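Local coordinates for protein diaminopimelate decarboxylase (Methanocaldococcus jannaschii, PDB 1TWI) that catalyses the pyridoxal-phosphate-dependent decarboxylation of meso-diaminopimelate to L-lysine, the last step of lysine biosynthesis, as a homodimer, at residues Ile108-Gly112 / Asn113-Lys117; Glu119-Met122 / Gly123-Asn127. One frame throughout, in Å; residues are numbered along the deposited sequence.

Contact 1: residues Ile108-Gly112 / Asn113-Lys117; sequences IVFNG and NCKTK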
loop_
_atom_site.group_PDB
_atom_site.type_symbol
_atom_site.label_atom_id
_atom_site.label_comp_id
_atom_site.label_asym_id
_atom_site.label_seq_id
_atom_site.Cartn_x
_atom_site.Cartn_y
_atom_site.Cartn_z
ATOM N N ILE A 108 16.639 -11.961 -19.359
ATOM C CA ILE A 108 16.157 -10.829 -18.564
ATOM C C ILE A 108 15.712 -9.679 -19.471
ATOM O O ILE A 108 16.503 -9.246 -20.329
ATOM C CB ILE A 108 17.273 -10.323 -17.599
ATOM C CG1 ILE A 108 17.587 -11.420 -16.553
ATOM C CG2 ILE A 108 16.773 -9.078 -16.801
ATOM C CD1 ILE A 108 18.779 -11.059 -15.586
ATOM N N VAL A 109 14.467 -9.202 -19.291
ATOM C CA VAL A 109 14.000 -8.026 -20.053
ATOM C C VAL A 109 13.652 -6.980 -18.994
ATOM O O VAL A 109 13.186 -7.298 -17.891
ATOM C CB VAL A 109 12.746 -8.301 -20.983
ATOM C CG1 VAL A 109 13.213 -9.238 -22.190
ATOM C CG2 VAL A 109 11.609 -8.971 -20.203
ATOM N N PHE A 110 13.909 -5.731 -19.339
ATOM C CA PHE A 110 13.709 -4.604 -18.401
ATOM C C PHE A 110 12.579 -3.675 -18.893
ATOM O O PHE A 110 12.695 -3.052 -19.945
ATOM C CB PHE A 110 15.061 -3.830 -18.320
ATOM C CG PHE A 110 15.200 -2.919 -17.110
ATOM C CD1 PHE A 110 14.079 -2.398 -16.467
ATOM C CD2 PHE A 110 16.478 -2.537 -16.671
ATOM C CE1 PHE A 110 14.196 -1.482 -15.393
ATOM C CE2 PHE A 110 16.630 -1.643 -15.608
ATOM C CZ PHE A 110 15.474 -1.097 -14.956
ATOM N N ASN A 111 11.466 -3.645 -18.171
ATOM C CA ASN A 111 10.311 -2.775 -18.483
ATOM C C ASN A 111 10.326 -1.578 -17.563
ATOM O O ASN A 111 10.962 -1.611 -16.506
ATOM C CB ASN A 111 8.983 -3.525 -18.192
ATOM C CG ASN A 111 8.625 -4.475 -19.279
ATOM O OD1 ASN A 111 8.461 -4.051 -20.400
ATOM N ND2 ASN A 111 8.518 -5.787 -18.961
ATOM N N GLY A 112 9.622 -0.525 -17.959
ATOM C CA GLY A 112 9.477 0.612 -17.067
ATOM C C GLY A 112 9.389 1.907 -17.806
ATOM O O GLY A 112 10.123 2.074 -18.762
ATOM N N ASN A 113 8.537 2.824 -17.359
ATOM C CA ASN A 113 8.369 4.110 -18.020
ATOM C C ASN A 113 9.246 5.226 -17.442
ATOM O O ASN A 113 9.193 6.359 -17.921
ATOM C CB ASN A 113 6.898 4.538 -17.951
ATOM C CG ASN A 113 6.443 4.809 -16.526
ATOM O OD1 ASN A 113 6.117 3.878 -15.786
ATOM N ND2 ASN A 113 6.441 6.095 -16.123
ATOM N N CYS A 114 10.049 4.951 -16.409
ATOM C CA CYS A 114 10.930 6.020 -15.911
ATOM C C CYS A 114 12.272 5.425 -15.544
ATOM O O CYS A 114 12.713 5.508 -14.418
ATOM C CB CYS A 114 10.332 6.744 -14.672
ATOM S SG CYS A 114 11.276 8.300 -14.265
ATOM N N LYS A 115 12.930 4.849 -16.534
ATOM C CA LYS A 115 14.207 4.230 -16.299
ATOM C C LYS A 115 15.233 5.343 -16.109
ATOM O O LYS A 115 15.317 6.254 -16.896
ATOM C CB LYS A 115 14.582 3.357 -17.492
ATOM C CG LYS A 115 13.478 2.302 -17.810
ATOM C CD LYS A 115 14.112 0.965 -18.085
ATOM C CE LYS A 115 13.333 -0.048 -19.070
ATOM N NZ LYS A 115 12.205 0.491 -19.907
ATOM N N THR A 116 16.016 5.252 -15.064
ATOM C CA THR A 116 17.013 6.277 -14.792
ATOM C C THR A 116 18.339 5.888 -15.396
ATOM O O THR A 116 18.623 4.717 -15.703
ATOM C CB THR A 116 17.291 6.396 -13.280
ATOM O OG1 THR A 116 17.880 5.155 -12.870
ATOM C CG2 THR A 116 16.010 6.675 -12.475
ATOM N N LYS A 117 19.216 6.869 -15.483
ATOM C CA LYS A 117 20.515 6.596 -16.051
ATOM C C LYS A 117 21.228 5.504 -15.258
ATOM O O LYS A 117 21.890 4.635 -15.830
ATOM C CB LYS A 117 21.389 7.868 -16.045
ATOM C CG LYS A 117 22.737 7.635 -16.778
ATOM C CD LYS A 117 23.315 8.972 -17.175
ATOM C CE LYS A 117 24.303 8.853 -18.319
ATOM N NZ LYS A 117 23.737 8.945 -19.708
HETATM O O HOH W 1 11.739 4.999 -19.319
#
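K115 folds back along the chain and lays its aliphatic arm over one face of the F110 ring, the two side chains running past each other in opposite directions. The touching atom is CD of K115, 3.8 Å from the centroid of the F110 ring and 19° off the normal, a CH-pi contact displaced toward the CD1–CE1 rim. Its neighbour CE sits 3.6 Å from F110 CD1 and also closes on the backbone carbonyl of F110. Bends at chi2 (-136°) and chi4 (14°) turn the lysine chain across the ring and bring its end back to the backbone, where NZ donates to G112 O at 2.9 Å, lying in the carbonyl plane on a lone pair. The same ammonium group forms a salt bridge with E138 and a hydrogen bond to the carbonyl of N132, so this buried charge is shared among three acceptors. The setting is the C-terminal end of strand 108-110 in the pyridoxal-phosphate-binding TIM barrel, where N111, which lines the cofactor pocket, is held by D88, E290 and N132. G112, with positive phi, carries the chain out of the strand into the loop. A water accepts from K115 N at 3.0 Å and bonds weakly to G112 O, while N113 ND2 reaches G355 O of the second subunit.

Contact 2: residues Glu119-Met122 / Gly123-Asn127; sequences EIIM and GIEAN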
loop_
_atom_site.group_PDB
_atom_site.type_symbol
_atom_site.label_atom_id
_atom_site.label_comp_id
_atom_site.label_asym_id
_atom_site.label_seq_id
_atom_site.Cartn_x
_atom_site.Cartn_y
_atom_site.Cartn_z
ATOM N N GLU A 119 19.957 3.001 -13.662
ATOM C CA GLU A 119 19.352 1.700 -13.980
ATOM C C GLU A 119 19.796 1.236 -15.355
ATOM O O GLU A 119 19.982 0.034 -15.604
ATOM C CB GLU A 119 17.819 1.790 -13.926
ATOM C CG GLU A 119 17.290 1.869 -12.491
ATOM C CD GLU A 119 15.769 2.069 -12.447
ATOM O OE1 GLU A 119 15.261 2.931 -13.218
ATOM O OE2 GLU A 119 15.088 1.403 -11.632
ATOM N N ILE A 120 19.908 2.178 -16.279
ATOM C CA ILE A 120 20.351 1.802 -17.634
ATOM C C ILE A 120 21.831 1.304 -17.587
ATOM O O ILE A 120 22.176 0.309 -18.235
ATOM C CB ILE A 120 20.145 3.008 -18.591
ATOM C CG1 ILE A 120 18.620 3.164 -18.823
ATOM C CG2 ILE A 120 20.873 2.781 -19.957
ATOM C CD1 ILE A 120 18.155 4.546 -19.216
ATOM N N ILE A 121 22.675 1.972 -16.779
ATOM C CA ILE A 121 24.086 1.564 -16.667
ATOM C C ILE A 121 24.077 0.147 -16.160
ATOM O O ILE A 121 24.827 -0.721 -16.663
ATOM C CB ILE A 121 24.889 2.484 -15.640
ATOM C CG1 ILE A 121 25.261 3.824 -16.309
ATOM C CG2 ILE A 121 26.162 1.804 -15.158
ATOM C CD1 ILE A 121 25.516 5.017 -15.298
ATOM N N MET A 122 23.224 -0.123 -15.179
ATOM C CA MET A 122 23.174 -1.453 -14.602
ATOM C C MET A 122 22.766 -2.514 -15.596
ATOM O O MET A 122 23.377 -3.594 -15.626
ATOM C CB MET A 122 22.218 -1.477 -13.394
ATOM C CG MET A 122 22.143 -2.816 -12.657
ATOM S SD MET A 122 21.021 -2.749 -11.130
ATOM C CE MET A 122 21.228 -1.139 -10.814
ATOM N N GLY A 123 21.725 -2.231 -16.391
ATOM C CA GLY A 123 21.297 -3.216 -17.382
ATOM C C GLY A 123 22.364 -3.440 -18.458
ATOM O O GLY A 123 22.524 -4.566 -18.968
ATOM N N ILE A 124 23.075 -2.379 -18.836
ATOM C CA ILE A 124 24.087 -2.533 -19.875
ATOM C C ILE A 124 25.241 -3.357 -19.331
ATOM O O ILE A 124 25.705 -4.295 -19.993
ATOM C CB ILE A 124 24.562 -1.165 -20.409
ATOM C CG1 ILE A 124 23.387 -0.477 -21.153
ATOM C CG2 ILE A 124 25.798 -1.374 -21.267
ATOM C CD1 ILE A 124 23.653 0.996 -21.630
ATOM N N GLU A 125 25.673 -3.060 -18.117
ATOM C CA GLU A 125 26.768 -3.825 -17.490
ATOM C C GLU A 125 26.373 -5.317 -17.295
ATOM O O GLU A 125 27.211 -6.226 -17.410
ATOM C CB GLU A 125 27.105 -3.223 -16.119
ATOM C CG GLU A 125 27.869 -1.878 -16.129
ATOM C CD GLU A 125 29.279 -1.968 -16.734
ATOM O OE1 GLU A 125 29.930 -3.012 -16.606
ATOM O OE2 GLU A 125 29.739 -0.981 -17.323
ATOM N N ALA A 126 25.104 -5.571 -17.002
ATOM C CA ALA A 126 24.638 -6.951 -16.827
ATOM C C ALA A 126 24.304 -7.610 -18.162
ATOM O O ALA A 126 23.951 -8.787 -18.175
ATOM C CB ALA A 126 23.410 -6.998 -15.948
ATOM N N ASN A 127 24.365 -6.854 -19.252
ATOM C CA ASN A 127 24.101 -7.350 -20.625
ATOM C C ASN A 127 22.753 -8.097 -20.731
ATOM O O ASN A 127 22.667 -9.249 -21.241
ATOM C CB ASN A 127 25.287 -8.247 -21.076
ATOM C CG ASN A 127 25.228 -8.650 -22.569
ATOM O OD1 ASN A 127 24.850 -7.864 -23.477
ATOM N ND2 ASN A 127 25.630 -9.880 -22.825
#
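I120 and I124, one helical turn apart, meet through their branches: CG2 of I120 lies 3.7 Å from CD1 of I124, and the two side chains cross at a slant. Both isoleucines put CG1 beside the backbone N, but different arms do the touching. In I120 the short CG2 branch, anti to its N, faces the next turn; in I124 the long arm leans back until CG1 is 3.3 Å from I120 O. That carbonyl is already taken axially by I124 N at 2.9 Å, so the later residue supplies both the N-H and the apolar arm beside it. The pair packs on F131 of strand 130-133, with L141 and T145 of helix 136-149 against I120 and L149 against I124.

One residue further on, I121 and E125 lie side by side and point the same way. CG of E125 lies 3.3 Å from I121 O; beyond it the chain bends and takes the carboxylate away. The approach of E125 CG to I121 CG2 is looser, at 4.2 Å. M122 instead runs straight out from the helix, chi1 -177°, and it packs on L95 of helix 92-100 and on Y420 of the second subunit. G123 N bonds to E119 O, and A126 N to M122 O at 3.0 Å. OE2 of E119 accepts from G92 N and OE1 from T116 N, the N-cap residue, a bond back to the start of the helix as in a capping box. At the other end N127 leaves the helix with positive phi, and two bonds back into the last turn make a Schellman motif, closing the helix of a beta-alpha-beta unit in this TIM barrel.

In the fold
Read from the N terminus, the chain leaves strand 108-110 of the parallel barrel sheet and enters the loop of contact 1, which turns it back beside the cofactor pocket and the second subunit. Contact 1 closes before contact 2 opens, so the two stand in series and neither nests within nor crosses the other. Contact 2 then lies along helix 117-125, whose end hands the chain on to strand 130-133, parallel to strand 108-110. The centres of the two contacts are about 10 Å apart, and they touch directly: F110 CE2 packs 3.7 Å from E119 O. Together the two contacts span strand, loop and helix of one beta-alpha-beta unit of the barrel.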